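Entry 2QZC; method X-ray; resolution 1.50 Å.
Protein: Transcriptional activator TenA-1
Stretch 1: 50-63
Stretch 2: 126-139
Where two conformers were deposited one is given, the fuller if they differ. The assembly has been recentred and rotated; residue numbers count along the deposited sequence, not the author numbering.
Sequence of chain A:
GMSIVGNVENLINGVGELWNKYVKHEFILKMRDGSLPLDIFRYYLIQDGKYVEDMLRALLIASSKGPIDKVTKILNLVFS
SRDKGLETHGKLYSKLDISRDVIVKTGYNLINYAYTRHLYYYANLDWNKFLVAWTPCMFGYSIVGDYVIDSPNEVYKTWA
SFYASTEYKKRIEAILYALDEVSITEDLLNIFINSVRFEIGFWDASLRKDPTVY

Stretch 1 (50-63) KYVEDMLRALLIAS
Stretch 2, residues 126-139: DWNKFLVAWTPCMF

Helical segments 50-63 and 127-139 of one chain pack nearly antiparallel through an apolar, ring-rich contact that contains no clear hydrogen bond between them. Their axes cross at -150° and approach to 9.3 Å, burying 488 Å². Such packing illustrates how small residues admit large ones: the CA atoms of Ala 62 and Trp 127 lie 4.9 Å apart, whereas those of Met 55 and Trp 134 stand 8.2 Å apart, and the ends of both side chains reach across.

Asp 126 OD2 caps the second helix, accepting from Lys 129 N at 2.9 Å. Phe 130 (chi1 t, chi2 77°) points toward the first helix, its CD2 3.4 Å from Ala 62 CB and its CE1 3.7 Å from Ala 58 CB, the methyls leaving room for the ring. Leu 59 (t, p) reaches among three aromatics: its CD1 is 4.0 Å from Trp 127 CZ3 (t, -105°), at that ring's edge, 3.9 Å from Phe 130 CE2, and over the face of Trp 134 (t, 40°), 3.8 Å from CH2.

Toward the first segment's start and the second's end, selenomethionine Met 55 (t, t, p) places SE 3.5 Å from Trp 134 NE1, at the indole edge; that nitrogen is buried without a partner. The same SE lies 4.0 Å from SE of selenomethionine Met 138 (m, m, m). Tyr 51 OH (t, 89°) approaches Cys 137 SG (t) at 3.5 Å, at the kink, where Pro 136 has no N-H to donate.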

# COMPACT_ATOMS: atom_id res chain seq x y z
N LYS A 50 -11.20 -6.24 13.40
CA LYS A 50 -10.99 -7.32 12.43
C LYS A 50 -11.23 -6.79 11.02
O LYS A 50 -10.44 -7.04 10.10
CB LYS A 50 -11.91 -8.49 12.71
CG LYS A 50 -11.74 -9.12 14.11
CD LYS A 50 -12.48 -10.43 14.26
CE LYS A 50 -11.81 -11.60 13.58
NZ LYS A 50 -10.50 -11.95 14.22
N TYR A 51 -12.35 -6.10 10.83
CA TYR A 51 -12.71 -5.55 9.55
C TYR A 51 -11.63 -4.65 8.94
O TYR A 51 -11.26 -4.76 7.75
CB TYR A 51 -14.04 -4.75 9.66
CG TYR A 51 -14.42 -3.99 8.44
CD1 TYR A 51 -15.18 -4.57 7.44
CD2 TYR A 51 -14.00 -2.64 8.25
CE1 TYR A 51 -15.51 -3.86 6.27
CE2 TYR A 51 -14.35 -1.95 7.13
CZ TYR A 51 -15.12 -2.56 6.12
OH TYR A 51 -15.52 -1.90 4.95
N VAL A 52 -11.14 -3.71 9.75
CA VAL A 52 -10.17 -2.69 9.25
C VAL A 52 -8.91 -3.33 8.73
O VAL A 52 -8.36 -2.88 7.70
CB VAL A 52 -9.85 -1.62 10.30
CG1 VAL A 52 -8.64 -0.76 9.90
CG2 VAL A 52 -11.08 -0.76 10.48
N GLU A 53 -8.42 -4.38 9.38
CA GLU A 53 -7.22 -5.04 8.87
C GLU A 53 -7.49 -5.68 7.49
O GLU A 53 -6.69 -5.59 6.56
CB GLU A 53 -6.68 -6.08 9.86
CG GLU A 53 -5.35 -6.67 9.35
CD GLU A 53 -4.75 -7.73 10.24
OE1 GLU A 53 -5.04 -7.72 11.44
OE2 GLU A 53 -3.97 -8.57 9.74
N ASP A 54 -8.62 -6.38 7.36
CA ASP A 54 -8.97 -6.95 6.04
C ASP A 54 -9.20 -5.87 4.99
O ASP A 54 -8.82 -6.03 3.83
CB ASP A 54 -10.23 -7.82 6.17
CG ASP A 54 -9.98 -9.13 6.87
OD1 ASP A 54 -8.98 -9.82 6.54
OD2 ASP A 54 -10.83 -9.51 7.71
N MSE A 55 -9.84 -4.78 5.37
CA MSE A 55 -10.07 -3.62 4.47
C MSE A 55 -8.74 -3.06 3.95
O MSE A 55 -8.60 -2.77 2.76
CB MSE A 55 -10.83 -2.53 5.23
CG MSE A 55 -11.25 -1.37 4.43
SE MSE A 55 -11.55 0.22 5.58
CE MSE A 55 -9.71 0.70 5.89
N LEU A 56 -7.76 -2.95 4.83
CA LEU A 56 -6.43 -2.45 4.43
C LEU A 56 -5.76 -3.44 3.50
O LEU A 56 -5.14 -3.04 2.48
CB LEU A 56 -5.55 -2.20 5.65
CG LEU A 56 -5.94 -1.02 6.52
CD1 LEU A 56 -5.16 -1.04 7.81
CD2 LEU A 56 -5.71 0.28 5.80
N ARG A 57 -5.85 -4.76 3.81
CA ARG A 57 -5.27 -5.74 2.90
C ARG A 57 -5.90 -5.69 1.51
O ARG A 57 -5.21 -5.75 0.46
CB ARG A 57 -5.33 -7.13 3.51
CG ARG A 57 -4.43 -7.26 4.75
CD ARG A 57 -4.58 -8.67 5.31
NE ARG A 57 -3.82 -8.88 6.55
CZ ARG A 57 -2.51 -9.15 6.61
NH1 ARG A 57 -1.80 -9.25 5.52
NH2 ARG A 57 -1.91 -9.35 7.77
N ALA A 58 -7.22 -5.57 1.48
CA ALA A 58 -7.95 -5.44 0.20
C ALA A 58 -7.55 -4.16 -0.55
O ALA A 58 -7.30 -4.21 -1.76
CB ALA A 58 -9.47 -5.48 0.49
N LEU A 59 -7.41 -3.06 0.17
CA LEU A 59 -6.92 -1.80 -0.44
C LEU A 59 -5.55 -1.99 -1.09
O LEU A 59 -5.31 -1.52 -2.21
CB LEU A 59 -6.81 -0.67 0.59
CG LEU A 59 -6.16 0.66 0.17
CD1 LEU A 59 -6.91 1.24 -1.02
CD2 LEU A 59 -6.10 1.58 1.38
N LEU A 60 -4.67 -2.70 -0.38
CA LEU A 60 -3.31 -2.92 -0.94
C LEU A 60 -3.36 -3.71 -2.26
O LEU A 60 -2.76 -3.28 -3.28
CB LEU A 60 -2.42 -3.61 0.08
CG LEU A 60 -2.04 -2.76 1.29
CD1 LEU A 60 -1.48 -3.65 2.45
CD2 LEU A 60 -1.03 -1.66 0.85
N ILE A 61 -4.13 -4.81 -2.31
CA ILE A 61 -4.31 -5.61 -3.54
C ILE A 61 -4.89 -4.74 -4.63
O ILE A 61 -4.41 -4.74 -5.78
CB ILE A 61 -5.35 -6.82 -3.34
CG1 ILE A 61 -4.88 -7.83 -2.32
CG2 ILE A 61 -5.62 -7.53 -4.70
CD1 ILE A 61 -5.98 -8.76 -1.81
N ALA A 62 -5.95 -4.03 -4.32
CA ALA A 62 -6.67 -3.24 -5.33
C ALA A 62 -5.81 -2.10 -5.87
O ALA A 62 -5.81 -1.84 -7.10
CB ALA A 62 -7.97 -2.66 -4.75
N SER A 63 -5.10 -1.44 -4.97
CA SER A 63 -4.33 -0.25 -5.36
C SER A 63 -3.23 -0.60 -6.36
O SER A 63 -2.85 0.26 -7.17
CB SER A 63 -3.81 0.49 -4.12
OG SER A 63 -2.85 -0.29 -3.45
N ASP A 126 -10.41 -5.79 -9.79
CA ASP A 126 -10.33 -4.48 -10.45
C ASP A 126 -10.30 -3.32 -9.48
O ASP A 126 -11.06 -3.33 -8.51
CB ASP A 126 -11.66 -4.40 -11.24
CG ASP A 126 -11.79 -3.23 -12.10
OD1 ASP A 126 -11.14 -3.18 -13.15
OD2 ASP A 126 -12.61 -2.38 -11.77
N TRP A 127 -9.45 -2.30 -9.71
CA TRP A 127 -9.42 -1.14 -8.86
C TRP A 127 -10.76 -0.41 -8.79
O TRP A 127 -11.23 -0.08 -7.69
CB TRP A 127 -8.29 -0.18 -9.26
CG TRP A 127 -8.38 1.20 -8.69
CD1 TRP A 127 -8.76 2.35 -9.34
CD2 TRP A 127 -8.15 1.57 -7.33
NE1 TRP A 127 -8.72 3.41 -8.48
CE2 TRP A 127 -8.35 2.96 -7.23
CE3 TRP A 127 -7.75 0.87 -6.17
CZ2 TRP A 127 -8.22 3.66 -6.01
CZ3 TRP A 127 -7.61 1.57 -4.96
CH2 TRP A 127 -7.82 2.94 -4.89
N ASN A 128 -11.38 -0.15 -9.95
CA ASN A 128 -12.64 0.62 -9.95
C ASN A 128 -13.73 -0.08 -9.14
O ASN A 128 -14.46 0.56 -8.39
CB ASN A 128 -13.14 0.91 -11.37
CG ASN A 128 -12.28 1.91 -12.11
OD1 ASN A 128 -11.41 2.55 -11.55
ND2 ASN A 128 -12.59 2.08 -13.39
N LYS A 129 -13.87 -1.40 -9.29
CA LYS A 129 -14.89 -2.16 -8.53
C LYS A 129 -14.61 -2.11 -7.04
O LYS A 129 -15.52 -1.92 -6.23
CB LYS A 129 -14.98 -3.59 -9.03
CG LYS A 129 -15.51 -3.72 -10.46
CD LYS A 129 -15.65 -5.15 -10.91
CE LYS A 129 -16.13 -5.21 -12.36
NZ LYS A 129 -16.15 -6.61 -12.85
N PHE A 130 -13.35 -2.29 -6.65
CA PHE A 130 -12.99 -2.18 -5.24
C PHE A 130 -13.30 -0.79 -4.70
O PHE A 130 -13.86 -0.63 -3.62
CB PHE A 130 -11.53 -2.54 -4.97
CG PHE A 130 -11.10 -2.19 -3.57
CD1 PHE A 130 -11.48 -2.99 -2.50
CD2 PHE A 130 -10.46 -0.95 -3.28
CE1 PHE A 130 -11.16 -2.63 -1.20
CE2 PHE A 130 -10.17 -0.60 -1.97
CZ PHE A 130 -10.52 -1.44 -0.96
N LEU A 131 -12.88 0.24 -5.44
CA LEU A 131 -13.08 1.63 -5.02
C LEU A 131 -14.54 1.94 -4.76
O LEU A 131 -14.87 2.53 -3.73
CB LEU A 131 -12.44 2.58 -6.06
CG LEU A 131 -12.49 4.05 -5.80
CD1 LEU A 131 -11.86 4.46 -4.46
CD2 LEU A 131 -11.82 4.74 -7.01
N VAL A 132 -15.42 1.51 -5.66
CA VAL A 132 -16.84 1.69 -5.46
C VAL A 132 -17.31 0.88 -4.23
O VAL A 132 -18.09 1.41 -3.40
CB VAL A 132 -17.65 1.37 -6.73
CG1 VAL A 132 -19.13 1.34 -6.50
CG2 VAL A 132 -17.29 2.40 -7.83
N ALA A 133 -16.83 -0.36 -4.07
CA ALA A 133 -17.21 -1.17 -2.91
C ALA A 133 -16.77 -0.59 -1.58
O ALA A 133 -17.40 -0.83 -0.56
CB ALA A 133 -16.66 -2.58 -3.07
N TRP A 134 -15.65 0.13 -1.59
CA TRP A 134 -15.02 0.71 -0.41
C TRP A 134 -15.59 2.07 -0.01
O TRP A 134 -15.49 2.47 1.14
CB TRP A 134 -13.52 0.85 -0.75
CG TRP A 134 -12.61 1.27 0.34
CD1 TRP A 134 -12.64 0.86 1.63
CD2 TRP A 134 -11.49 2.16 0.22
NE1 TRP A 134 -11.58 1.42 2.32
CE2 TRP A 134 -10.86 2.22 1.49
CE3 TRP A 134 -10.95 2.88 -0.85
CZ2 TRP A 134 -9.72 3.05 1.74
CZ3 TRP A 134 -9.81 3.68 -0.62
CH2 TRP A 134 -9.22 3.73 0.66
N THR A 135 -16.24 2.77 -0.94
CA THR A 135 -16.70 4.15 -0.70
C THR A 135 -17.74 4.26 0.40
O THR A 135 -17.62 5.16 1.21
CB THR A 135 -17.12 4.80 -2.01
OG1 THR A 135 -15.96 4.89 -2.84
CG2 THR A 135 -17.63 6.23 -1.75
N PRO A 136 -18.74 3.34 0.49
CA PRO A 136 -19.71 3.50 1.59
C PRO A 136 -19.12 3.53 2.99
O PRO A 136 -19.47 4.40 3.81
CB PRO A 136 -20.65 2.30 1.38
CG PRO A 136 -20.62 2.12 -0.13
CD PRO A 136 -19.18 2.29 -0.46
N CYS A 137 -18.17 2.64 3.28
CA CYS A 137 -17.51 2.62 4.56
C CYS A 137 -16.77 3.93 4.84
O CYS A 137 -16.93 4.55 5.89
CB CYS A 137 -16.52 1.47 4.54
SG CYS A 137 -15.47 1.46 5.89
N MSE A 138 -16.00 4.38 3.85
CA MSE A 138 -15.15 5.56 4.07
C MSE A 138 -15.94 6.84 4.11
O MSE A 138 -15.85 7.61 5.09
CB MSE A 138 -14.08 5.61 2.98
CG MSE A 138 -13.14 4.40 2.98
SE MSE A 138 -12.12 4.08 4.64
CE MSE A 138 -11.15 5.71 4.70
N PHE A 139 -16.76 7.05 3.12
CA PHE A 139 -17.55 8.29 3.02
C PHE A 139 -18.62 8.33 4.09
O PHE A 139 -18.82 9.37 4.74
CB PHE A 139 -18.17 8.45 1.61
CG PHE A 139 -18.85 9.79 1.40
CD1 PHE A 139 -18.09 10.88 1.05
CD2 PHE A 139 -20.22 9.93 1.57
CE1 PHE A 139 -18.69 12.10 0.86
CE2 PHE A 139 -20.83 11.18 1.40
CZ PHE A 139 -20.05 12.24 1.05